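Local coordinates for uncharacterized NTF2-like protein (Cytophaga hutchinsonii ATCC 33406, PDB 3F40) that is of unknown function but has the NTF2-like, SnoaL-like fold, whose sheet probably serves to pair two copies into a dimer, at the interface of chains A and B. Coordinates in Å, arbitrary orientation; residue numbers count along the deposited sequence, not the author numbering. Chains: chain A/B, uncharacterized NTF2-like protein.

The interface of chains A and B. Residues chain A 74, 76, 88-89, 105; chain B 74, 76, 88-89, 105.
A:Tyr105 lies across the main chain of B:Ala88 and the CB of B:Ser89, its tip reaching a methyl of B:Ile76, and B:Tyr105 does the same to chain A, for a two-fold axis relates the copies. The tyrosine can be followed outward. Its CB meets its own twin, B:Tyr105 CB, at 3.9 Å, near the axis. CG stands anti to the carbonyl carbon (chi1 -58°), a setting that carries the ring over the partner's strand 84-95. CG and CD1 rest against B:Ser89 CB, which sits 4.0 Å above the ring plane, displaced toward the rim. CD2 and CE2, on the other flank, pack on the main chain of B:Ala88, CD2 reaching CA at 3.7 Å; the alanine methyl points away from the ring, so this contact asks little of the residue type. In the plane of the same ring, A:Ser89 O of its own chain lies at the edge. At the tip the phenol OH touches the methyl CG2 of B:Ile76 at 3.4 Å, the two side chains crossing at about a right angle, and is joined through a water 2.8 Å from OH to the carbonyl oxygen of B:Ala88. A tyrosine thus suits a place that asks for a flat apolar body and a polar end. A leucine here would probably leave B:Ser89 CB without its ring cover and that water without its phenol partner.

Between the tyrosines the serines lie alongside each other, CB beside CB, with OG of A:Ser89 and OG of B:Ser89 sharing a hydrogen bond of 2.9 Å. OG is anti to the backbone N (chi1 178°), which turns each hydroxyl toward its copy near the axis. Serine is small enough to let the strands approach. SG of A:Cys74 lies 4.3 Å from CD1 of B:Ile76, a looser apolar margin that its twin repeats. Together these residues form part of a sheet-to-sheet interface that probably holds the NTF2-like protein as a dimer.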
loop_
_atom_site.group_PDB
_atom_site.type_symbol
_atom_site.label_atom_id
_atom_site.label_comp_id
_atom_site.label_asym_id
_atom_site.label_seq_id
_atom_site.Cartn_x
_atom_site.Cartn_y
_atom_site.Cartn_z
ATOM N N CYS A 74 -4.587 -5.995 2.435
ATOM C CA CYS A 74 -3.774 -5.157 1.559
ATOM C C CYS A 74 -2.936 -5.999 0.614
ATOM O O CYS A 74 -2.151 -6.843 1.038
ATOM C CB CYS A 74 -2.880 -4.209 2.370
ATOM S SG CYS A 74 -2.257 -2.822 1.377
ATOM N N ILE A 76 -0.103 -6.070 -2.495
ATOM C CA ILE A 76 0.966 -5.467 -3.244
ATOM C C ILE A 76 0.945 -6.172 -4.590
ATOM O O ILE A 76 1.147 -7.376 -4.685
ATOM C CB ILE A 76 2.327 -5.681 -2.561
ATOM C CG1 ILE A 76 2.333 -5.100 -1.148
ATOM C CG2 ILE A 76 3.469 -5.093 -3.374
ATOM C CD1 ILE A 76 2.061 -3.609 -1.062
ATOM N N ALA A 88 1.445 -1.050 -7.499
ATOM C CA ALA A 88 0.438 -0.458 -6.623
ATOM C C ALA A 88 0.270 -1.247 -5.335
ATOM O O ALA A 88 0.702 -2.392 -5.207
ATOM C CB ALA A 88 -0.937 -0.422 -7.347
ATOM N N SER A 89 -0.388 -0.591 -4.395
ATOM C CA SER A 89 -0.858 -1.203 -3.168
ATOM C C SER A 89 -2.371 -1.001 -3.103
ATOM O O SER A 89 -2.824 0.105 -3.245
ATOM C CB SER A 89 -0.177 -0.552 -1.961
ATOM O OG SER A 89 -0.656 -1.113 -0.760
ATOM N N TYR A 105 -3.328 2.712 -4.223
ATOM C CA TYR A 105 -2.220 3.659 -4.096
ATOM C C TYR A 105 -1.181 3.405 -5.169
ATOM O O TYR A 105 -0.620 2.327 -5.218
ATOM C CB TYR A 105 -1.538 3.529 -2.734
ATOM C CG TYR A 105 -2.402 3.723 -1.537
ATOM C CD1 TYR A 105 -3.183 2.696 -1.055
ATOM C CD2 TYR A 105 -2.407 4.927 -0.861
ATOM C CE1 TYR A 105 -3.964 2.873 0.072
ATOM C CE2 TYR A 105 -3.154 5.104 0.263
ATOM C CZ TYR A 105 -3.958 4.069 0.721
ATOM O OH TYR A 105 -4.690 4.225 1.873
ATOM N N CYS B 74 3.530 -3.544 6.155
ATOM C CA CYS B 74 2.926 -2.498 5.335
ATOM C C CYS B 74 2.100 -1.544 6.180
ATOM O O CYS B 74 1.177 -1.949 6.880
ATOM C CB CYS B 74 2.070 -3.099 4.211
ATOM S SG CYS B 74 1.733 -1.908 2.882
ATOM N N ILE B 76 -0.363 1.864 6.283
ATOM C CA ILE B 76 -1.262 2.792 5.653
ATOM C C ILE B 76 -1.180 4.051 6.500
ATOM O O ILE B 76 -1.516 4.053 7.678
ATOM C CB ILE B 76 -2.706 2.263 5.640
ATOM C CG1 ILE B 76 -2.796 0.923 4.909
ATOM C CG2 ILE B 76 -3.672 3.261 5.024
ATOM C CD1 ILE B 76 -2.356 0.949 3.457
ATOM N N ALA B 88 -0.732 7.482 1.707
ATOM C CA ALA B 88 0.237 6.551 1.135
ATOM C C ALA B 88 0.166 5.182 1.791
ATOM O O ALA B 88 -0.413 4.997 2.861
ATOM C CB ALA B 88 1.677 7.103 1.331
ATOM N N SER B 89 0.792 4.238 1.111
ATOM C CA SER B 89 1.047 2.909 1.632
ATOM C C SER B 89 2.557 2.681 1.591
ATOM O O SER B 89 3.154 2.872 0.564
ATOM C CB SER B 89 0.322 1.862 0.781
ATOM O OG SER B 89 0.595 0.563 1.255
ATOM N N TYR B 105 4.075 4.030 -1.849
ATOM C CA TYR B 105 3.083 4.131 -2.920
ATOM C C TYR B 105 2.144 5.293 -2.664
ATOM O O TYR B 105 1.465 5.305 -1.655
ATOM C CB TYR B 105 2.245 2.856 -3.016
ATOM C CG TYR B 105 2.990 1.587 -3.245
ATOM C CD1 TYR B 105 3.583 0.917 -2.198
ATOM C CD2 TYR B 105 3.067 1.035 -4.508
ATOM C CE1 TYR B 105 4.252 -0.274 -2.413
ATOM C CE2 TYR B 105 3.703 -0.148 -4.726
ATOM C CZ TYR B 105 4.321 -0.798 -3.666
ATOM O OH TYR B 105 4.935 -2.011 -3.867
HETATM O O HOH W 1 3.412 -3.126 -5.916
HETATM O O HOH W 2 -3.098 5.955 3.368
#